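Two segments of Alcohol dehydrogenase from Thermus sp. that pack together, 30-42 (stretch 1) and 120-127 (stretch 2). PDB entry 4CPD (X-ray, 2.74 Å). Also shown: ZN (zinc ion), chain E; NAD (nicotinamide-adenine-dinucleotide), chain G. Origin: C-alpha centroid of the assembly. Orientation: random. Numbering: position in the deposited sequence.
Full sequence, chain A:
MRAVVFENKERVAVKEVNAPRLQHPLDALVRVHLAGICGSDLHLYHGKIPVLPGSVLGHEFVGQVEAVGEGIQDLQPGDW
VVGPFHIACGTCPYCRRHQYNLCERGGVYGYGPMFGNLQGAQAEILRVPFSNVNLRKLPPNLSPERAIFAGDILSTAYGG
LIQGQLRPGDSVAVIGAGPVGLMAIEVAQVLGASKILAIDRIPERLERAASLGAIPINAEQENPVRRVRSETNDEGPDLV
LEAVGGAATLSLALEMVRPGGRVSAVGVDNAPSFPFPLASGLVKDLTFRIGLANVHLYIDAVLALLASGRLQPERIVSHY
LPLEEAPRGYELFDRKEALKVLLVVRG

Stretch 1 30-42: VRVHLAGICGSDL
Stretch 2 120-127: GAQAEILR

How does the contact begin? Strand 30-32 runs beside strand 125-127 in the antiparallel sense, their N-to-C directions 140° apart and their axes approaching to 4.8 Å. Val30 (phi/psi -125/126) faces Leu126 (-125/133) as a hydrogen-bonded pair, CA to CA 5.0 Å: Val30 N donates to Leu126 O at 2.9 Å, and Leu126 N returns the bond to Val30 O at 2.9 Å. Both side chains are t at chi1 and lie on the same face of the sheet, Val30 CB 4.4 Å from Leu126 CB, two branched apolar residues suited to this buried side. Val30 O also receives a CA-H...O contact from Ile125 CA at 3.3 Å.

What changes one residue on? Arg31 (-79/99) pairs with Ile125 (-128/140) without hydrogen bonds between them, CA to CA 4.8 Å, and their side chains take the other, partly exposed face. Ile125, m at chi1 and chi2, brings CD1 to 4.3 Å from Arg31 CG, so the aliphatic part of the arginine, t at chi1 and chi2, serves as the neighbour; its atoms beyond CD are not modelled. Arg31 CA lies 3.5 Å from Glu124 O in a second CA-H...O contact.

How does Val32 close the ladder? With phi/psi -66/132, it donates from N to Glu124 O at 2.9 Å, while its buried side chain, t at chi1, points toward stretch 2. There Val32 CG2 sits 3.2 Å from Ala123 O, 3.7 Å from Ala121 O and 4.1 Å from Leu126 CB, a compact branched group amid backbone oxygens and apolar carbon. The chain then turns a corner at His33, whose CB points away, as does that of Leu34.

What holds the chain beyond the corner? Ala35 (-141/133) points toward stretch 2, its small methyl CB lying 3.7 Å from Ala121 O and 4.2 Å from Gln122 CG. Gln122 (-75/69; chi1 m, chi2 t, chi3 12°) leaves its backbone sideways, but its end reaches in: NE2 donates to Gly36 O at 3.0 Å, an amide satisfying a buried carbonyl. Ile37 CG1 packs 4.0 Å from Gln122 NE2.

How does the start of the helix meet Gln122? Cys38, t at chi1, binds the zinc ion ZN through SG at 2.2 Å and caps the following helix, Ser40 N donating to Cys38 SG at 3.4 Å, while Cys38 N donates to Asp41 OD2 at 2.8 Å. Asp41 is m at chi1, and the same OD2 lies 3.5 Å from Gln122 NE2.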

ATOM      1  N   VAL A  30      -9.339  13.520 -33.531  1.00 42.22           N
ATOM      2  CA  VAL A  30     -10.570  12.856 -33.177  1.00 42.63           C
ATOM      3  C   VAL A  30     -11.722  13.833 -33.259  1.00 43.48           C
ATOM      4  O   VAL A  30     -11.698  14.884 -32.633  1.00 40.73           O
ATOM      5  CB  VAL A  30     -10.501  12.269 -31.755  1.00 43.02           C
ATOM      6  CG1 VAL A  30     -11.858  11.737 -31.318  1.00 41.52           C
ATOM      7  CG2 VAL A  30      -9.462  11.164 -31.692  1.00 43.93           C
ATOM      8  N   ARG A  31     -12.737  13.456 -34.031  1.00 47.08           N
ATOM      9  CA  ARG A  31     -13.990  14.177 -34.064  1.00 47.02           C
ATOM     10  C   ARG A  31     -14.821  13.783 -32.841  1.00 44.63           C
ATOM     11  O   ARG A  31     -15.487  12.740 -32.799  1.00 45.41           O
ATOM     12  CB  ARG A  31     -14.741  13.913 -35.379  1.00 52.16           C
ATOM     13  CG  ARG A  31     -15.728  15.019 -35.779  1.00 55.93           C
ATOM     14  CD  ARG A  31     -16.555  14.598 -36.992  1.00 57.57           C
ATOM     15  N   VAL A  32     -14.773  14.632 -31.829  1.00 42.32           N
ATOM     16  CA  VAL A  32     -15.476  14.334 -30.594  1.00 43.83           C
ATOM     17  C   VAL A  32     -16.984  14.336 -30.806  1.00 47.40           C
ATOM     18  O   VAL A  32     -17.554  15.283 -31.341  1.00 42.95           O
ATOM     19  CB  VAL A  32     -15.207  15.359 -29.483  1.00 43.75           C
ATOM     20  CG1 VAL A  32     -15.894  14.911 -28.190  1.00 41.25           C
ATOM     21  CG2 VAL A  32     -13.713  15.566 -29.247  1.00 47.05           C
ATOM     22  N   HIS A  33     -17.617  13.289 -30.297  1.00 52.91           N
ATOM     23  CA  HIS A  33     -19.076  13.104 -30.332  1.00 49.33           C
ATOM     24  C   HIS A  33     -19.692  13.458 -28.965  1.00 45.08           C
ATOM     25  O   HIS A  33     -20.681  14.166 -28.893  1.00 44.03           O
ATOM     26  CB  HIS A  33     -19.290  11.643 -30.683  1.00 53.50           C
ATOM     27  CG  HIS A  33     -20.696  11.265 -30.968  1.00 61.72           C
ATOM     28  ND1 HIS A  33     -21.457  10.524 -30.086  1.00 67.98           N
ATOM     29  CD2 HIS A  33     -21.465  11.466 -32.059  1.00 71.99           C
ATOM     30  CE1 HIS A  33     -22.644  10.294 -30.620  1.00 69.45           C
ATOM     31  NE2 HIS A  33     -22.677  10.862 -31.813  1.00 73.22           N
ATOM     32  N   LEU A  34     -19.099  12.955 -27.881  1.00 44.30           N
ATOM     33  CA  LEU A  34     -19.550  13.259 -26.518  1.00 41.64           C
ATOM     34  C   LEU A  34     -18.355  13.646 -25.701  1.00 40.74           C
ATOM     35  O   LEU A  34     -17.246  13.097 -25.901  1.00 34.52           O
ATOM     36  CB  LEU A  34     -20.191  12.046 -25.826  1.00 45.12           C
ATOM     37  CG  LEU A  34     -21.561  11.588 -26.283  1.00 48.74           C
ATOM     38  CD1 LEU A  34     -21.872  10.170 -25.812  1.00 51.13           C
ATOM     39  CD2 LEU A  34     -22.589  12.573 -25.754  1.00 50.12           C
ATOM     40  N   ALA A  35     -18.588  14.575 -24.763  1.00 37.76           N
ATOM     41  CA  ALA A  35     -17.539  15.068 -23.890  1.00 34.90           C
ATOM     42  C   ALA A  35     -18.118  15.253 -22.521  1.00 35.83           C
ATOM     43  O   ALA A  35     -19.182  15.793 -22.373  1.00 35.05           O
ATOM     44  CB  ALA A  35     -16.950  16.357 -24.414  1.00 33.47           C
ATOM     45  N   GLY A  36     -17.417  14.780 -21.510  1.00 39.26           N
ATOM     46  CA  GLY A  36     -17.942  14.832 -20.168  1.00 41.39           C
ATOM     47  C   GLY A  36     -17.435  16.048 -19.425  1.00 44.65           C
ATOM     48  O   GLY A  36     -16.411  16.662 -19.803  1.00 46.78           O
ATOM     49  N   ILE A  37     -18.169  16.367 -18.358  1.00 48.16           N
ATOM     50  CA  ILE A  37     -17.700  17.226 -17.276  1.00 46.31           C
ATOM     51  C   ILE A  37     -17.453  16.374 -16.035  1.00 47.46           C
ATOM     52  O   ILE A  37     -18.368  15.705 -15.541  1.00 40.85           O
ATOM     53  CB  ILE A  37     -18.728  18.281 -16.922  1.00 44.43           C
ATOM     54  CG1 ILE A  37     -19.000  19.150 -18.153  1.00 46.14           C
ATOM     55  CG2 ILE A  37     -18.219  19.131 -15.772  1.00 47.69           C
ATOM     56  CD1 ILE A  37     -20.255  19.985 -18.022  1.00 45.07           C
ATOM     57  N   CYS A  38     -16.207  16.430 -15.552  1.00 51.79           N
ATOM     58  CA  CYS A  38     -15.705  15.567 -14.467  1.00 48.00           C
ATOM     59  C   CYS A  38     -15.596  16.380 -13.173  1.00 47.60           C
ATOM     60  O   CYS A  38     -15.482  17.608 -13.188  1.00 51.52           O
ATOM     61  CB  CYS A  38     -14.340  14.987 -14.880  1.00 44.44           C
ATOM     62  SG  CYS A  38     -13.511  13.959 -13.674  1.00 40.87           S
ATOM     63  N   GLY A  39     -15.640  15.691 -12.048  1.00 48.16           N
ATOM     64  CA  GLY A  39     -15.360  16.328 -10.767  1.00 48.56           C
ATOM     65  C   GLY A  39     -14.031  17.078 -10.772  1.00 50.66           C
ATOM     66  O   GLY A  39     -13.933  18.148 -10.174  1.00 49.38           O
ATOM     67  N   SER A  40     -13.017  16.515 -11.447  1.00 48.58           N
ATOM     68  CA  SER A  40     -11.718  17.161 -11.593  1.00 49.56           C
ATOM     69  C   SER A  40     -11.836  18.532 -12.267  1.00 51.82           C
ATOM     70  O   SER A  40     -11.036  19.430 -11.997  1.00 50.44           O
ATOM     71  CB  SER A  40     -10.750  16.296 -12.408  1.00 47.94           C
ATOM     72  OG  SER A  40     -10.568  15.018 -11.821  1.00 53.96           O
ATOM     73  N   ASP A  41     -12.823  18.679 -13.150  1.00 49.39           N
ATOM     74  CA  ASP A  41     -13.016  19.909 -13.866  1.00 49.07           C
ATOM     75  C   ASP A  41     -13.494  20.982 -12.905  1.00 50.60           C
ATOM     76  O   ASP A  41     -13.303  22.175 -13.144  1.00 53.11           O
ATOM     77  CB  ASP A  41     -14.018  19.742 -15.010  1.00 48.62           C
ATOM     78  CG  ASP A  41     -13.505  18.880 -16.145  1.00 48.57           C
ATOM     79  OD1 ASP A  41     -12.277  18.870 -16.442  1.00 45.72           O
ATOM     80  OD2 ASP A  41     -14.377  18.229 -16.773  1.00 46.10           O
ATOM     81  N   LEU A  42     -14.128  20.580 -11.818  1.00 53.07           N
ATOM     82  CA  LEU A  42     -14.523  21.571 -10.810  1.00 55.22           C
ATOM     83  C   LEU A  42     -13.342  22.210 -10.089  1.00 50.88           C
ATOM     84  O   LEU A  42     -13.459  23.351  -9.683  1.00 51.35           O
ATOM     85  CB  LEU A  42     -15.482  20.969  -9.798  1.00 55.18           C
ATOM     86  CG  LEU A  42     -16.829  20.561 -10.387  1.00 56.75           C
ATOM     87  CD1 LEU A  42     -17.685  19.875  -9.321  1.00 55.46           C
ATOM     88  CD2 LEU A  42     -17.538  21.783 -10.977  1.00 53.30           C
ATOM     89  N   GLY A 120      -7.979  20.805 -24.429  1.00 39.37           N
ATOM     90  CA  GLY A 120      -8.991  19.900 -23.908  1.00 42.62           C
ATOM     91  C   GLY A 120      -9.989  19.260 -24.865  1.00 42.35           C
ATOM     92  O   GLY A 120      -9.905  19.424 -26.067  1.00 43.97           O
ATOM     93  N   ALA A 121     -10.939  18.517 -24.296  1.00 40.57           N
ATOM     94  CA  ALA A 121     -11.768  17.589 -25.046  1.00 39.15           C
ATOM     95  C   ALA A 121     -13.181  18.114 -25.270  1.00 39.84           C
ATOM     96  O   ALA A 121     -13.935  17.584 -26.109  1.00 42.61           O
ATOM     97  CB  ALA A 121     -11.805  16.218 -24.350  1.00 38.39           C
ATOM     98  N   GLN A 122     -13.561  19.126 -24.507  1.00 37.71           N
ATOM     99  CA  GLN A 122     -14.865  19.771 -24.685  1.00 41.17           C
ATOM    100  C   GLN A 122     -14.847  20.682 -25.956  1.00 44.64           C
ATOM    101  O   GLN A 122     -14.879  21.913 -25.889  1.00 43.21           O
ATOM    102  CB  GLN A 122     -15.217  20.546 -23.421  1.00 39.63           C
ATOM    103  CG  GLN A 122     -15.510  19.623 -22.251  1.00 42.62           C
ATOM    104  CD  GLN A 122     -15.424  20.283 -20.900  1.00 44.04           C
ATOM    105  OE1 GLN A 122     -15.363  21.513 -20.781  1.00 50.19           O
ATOM    106  NE2 GLN A 122     -15.439  19.459 -19.853  1.00 46.23           N
ATOM    107  N   ALA A 123     -14.773  20.041 -27.113  1.00 43.04           N
ATOM    108  CA  ALA A 123     -14.492  20.700 -28.359  1.00 42.15           C
ATOM    109  C   ALA A 123     -14.763  19.715 -29.490  1.00 47.74           C
ATOM    110  O   ALA A 123     -14.875  18.508 -29.266  1.00 49.80           O
ATOM    111  CB  ALA A 123     -13.053  21.126 -28.391  1.00 44.17           C
ATOM    112  N   GLU A 124     -14.857  20.225 -30.710  1.00 48.84           N
ATOM    113  CA  GLU A 124     -15.262  19.396 -31.822  1.00 49.96           C
ATOM    114  C   GLU A 124     -14.143  18.486 -32.290  1.00 49.28           C
ATOM    115  O   GLU A 124     -14.410  17.387 -32.786  1.00 52.38           O
ATOM    116  CB  GLU A 124     -15.727  20.251 -32.985  1.00 53.67           C
ATOM    117  CG  GLU A 124     -16.961  21.078 -32.713  1.00 53.52           C
ATOM    118  CD  GLU A 124     -17.392  21.825 -33.951  1.00 56.30           C
ATOM    119  OE1 GLU A 124     -17.800  21.126 -34.897  1.00 59.68           O
ATOM    120  OE2 GLU A 124     -17.276  23.083 -33.985  1.00 55.14           O
ATOM    121  N   ILE A 125     -12.903  18.938 -32.134  1.00 49.07           N
ATOM    122  CA  ILE A 125     -11.725  18.142 -32.515  1.00 49.73           C
ATOM    123  C   ILE A 125     -10.716  18.043 -31.362  1.00 48.09           C
ATOM    124  O   ILE A 125     -10.450  19.034 -30.662  1.00 47.70           O
ATOM    125  CB  ILE A 125     -10.974  18.744 -33.736  1.00 53.84           C
ATOM    126  CG1 ILE A 125     -11.925  19.076 -34.892  1.00 54.96           C
ATOM    127  CG2 ILE A 125      -9.876  17.790 -34.222  1.00 56.37           C
ATOM    128  CD1 ILE A 125     -12.523  17.863 -35.574  1.00 56.86           C
ATOM    129  N   LEU A 126     -10.132  16.860 -31.198  1.00 44.37           N
ATOM    130  CA  LEU A 126      -9.089  16.648 -30.213  1.00 44.60           C
ATOM    131  C   LEU A 126      -7.824  16.080 -30.854  1.00 43.85           C
ATOM    132  O   LEU A 126      -7.912  15.148 -31.639  1.00 44.56           O
ATOM    133  CB  LEU A 126      -9.604  15.704 -29.138  1.00 47.47           C
ATOM    134  CG  LEU A 126      -8.710  15.459 -27.921  1.00 48.15           C
ATOM    135  CD1 LEU A 126      -8.629  16.723 -27.089  1.00 44.69           C
ATOM    136  CD2 LEU A 126      -9.263  14.284 -27.108  1.00 46.31           C
ATOM    137  N   ARG A 127      -6.663  16.645 -30.518  1.00 40.81           N
ATOM    138  CA  ARG A 127      -5.400  16.083 -30.942  1.00 43.02           C
ATOM    139  C   ARG A 127      -4.977  15.125 -29.853  1.00 42.30           C
ATOM    140  O   ARG A 127      -4.884  15.513 -28.701  1.00 41.57           O
ATOM    141  CB  ARG A 127      -4.327  17.167 -31.142  1.00 49.59           C
ATOM    142  CG  ARG A 127      -3.021  16.660 -31.777  1.00 56.43           C
ATOM    143  CD  ARG A 127      -1.943  17.739 -31.958  1.00 61.28           C
ATOM    144  NE  ARG A 127      -1.438  18.219 -30.676  1.00 69.18           N
ATOM    145  CZ  ARG A 127      -0.386  17.717 -30.003  1.00 73.65           C
ATOM    146  NH1 ARG A 127       0.364  16.696 -30.458  1.00 57.07           N
ATOM    147  NH2 ARG A 127      -0.083  18.265 -28.832  1.00 85.02           N
TER
HETATM  148 ZN    ZN E1200     -11.755  13.216 -14.857  1.00 44.04          ZN
HETATM  149  PA  NAD G1407     -17.882  14.895  -7.132  1.00 77.42           P
HETATM  150  O1A NAD G1407     -18.968  15.053  -8.198  1.00 63.81           O
HETATM  151  O2A NAD G1407     -17.378  16.129  -6.391  1.00 70.53           O
HETATM  152  O5B NAD G1407     -18.248  13.778  -6.018  1.00 72.90           O
HETATM  153  C5B NAD G1407     -17.837  13.932  -4.661  1.00 77.42           C
HETATM  154  C4B NAD G1407     -18.850  13.271  -3.732  1.00 84.55           C
HETATM  155  O4B NAD G1407     -18.296  13.144  -2.416  1.00 78.98           O
HETATM  156  C3B NAD G1407     -20.131  14.106  -3.621  1.00 82.18           C
HETATM  157  O3B NAD G1407     -21.327  13.313  -3.685  1.00 69.96           O
HETATM  158  C2B NAD G1407     -20.032  14.731  -2.259  1.00 84.70           C
HETATM  159  O2B NAD G1407     -21.321  14.985  -1.693  1.00 82.42           O
HETATM  160  C1B NAD G1407     -19.259  13.668  -1.504  1.00 82.81           C
HETATM  161  N9A NAD G1407     -18.610  14.257  -0.333  1.00 90.34           N
HETATM  162  C8A NAD G1407     -17.958  15.437  -0.316  1.00 87.86           C
HETATM  163  N7A NAD G1407     -17.498  15.669   0.936  1.00 93.35           N
HETATM  164  C5A NAD G1407     -17.854  14.626   1.722  1.00 88.69           C
HETATM  165  C6A NAD G1407     -17.672  14.236   3.134  1.00 87.16           C
HETATM  166  N6A NAD G1407     -16.991  15.060   3.946  1.00 85.40           N
HETATM  167  N1A NAD G1407     -18.197  13.064   3.579  1.00 91.56           N
HETATM  168  C2A NAD G1407     -18.877  12.243   2.755  1.00 88.34           C
HETATM  169  N3A NAD G1407     -19.079  12.540   1.449  1.00 91.40           N
HETATM  170  C4A NAD G1407     -18.600  13.690   0.883  1.00 91.79           C
HETATM  171  O3  NAD G1407     -16.563  14.228  -7.800  1.00 82.45           O
HETATM  172  PN  NAD G1407     -16.435  12.871  -8.678  1.00 79.80           P
HETATM  173  O1N NAD G1407     -16.689  13.312 -10.106  1.00 64.02           O
HETATM  174  O2N NAD G1407     -17.156  11.694  -8.011  1.00 70.72           O
HETATM  175  O5D NAD G1407     -14.865  12.545  -8.472  1.00 78.51           O
HETATM  176  C5D NAD G1407     -14.487  11.894  -7.243  1.00 77.24           C
HETATM  177  C4D NAD G1407     -13.121  12.287  -6.686  1.00 75.50           C
HETATM  178  O4D NAD G1407     -12.126  11.484  -7.335  1.00 75.71           O
HETATM  179  C3D NAD G1407     -12.734  13.747  -6.925  1.00 75.75           C
HETATM  180  O3D NAD G1407     -11.926  14.189  -5.820  1.00 63.16           O
HETATM  181  C2D NAD G1407     -11.960  13.699  -8.244  1.00 78.14           C
HETATM  182  O2D NAD G1407     -11.064  14.811  -8.495  1.00 65.75           O
HETATM  183  C1D NAD G1407     -11.243  12.357  -8.073  1.00 76.14           C
HETATM  184  N1N NAD G1407     -10.795  11.743  -9.334  1.00 74.51           N
HETATM  185  C2N NAD G1407      -9.583  11.184  -9.272  1.00 68.30           C
HETATM  186  C3N NAD G1407      -9.004  10.560 -10.367  1.00 60.95           C
HETATM  187  C7N NAD G1407      -7.645   9.961 -10.146  1.00 54.73           C
HETATM  188  O7N NAD G1407      -6.849   9.835 -11.063  1.00 50.96           O
HETATM  189  N7N NAD G1407      -7.350   9.548  -8.898  1.00 51.77           N
HETATM  190  C4N NAD G1407      -9.717  10.507 -11.576  1.00 63.70           C
HETATM  191  C5N NAD G1407     -10.987  11.095 -11.633  1.00 67.31           C
HETATM  192  C6N NAD G1407     -11.513  11.715 -10.488  1.00 74.09           C
HETATM  193  O   HOH W   1      -9.679  12.872 -13.552  1.00 31.98           O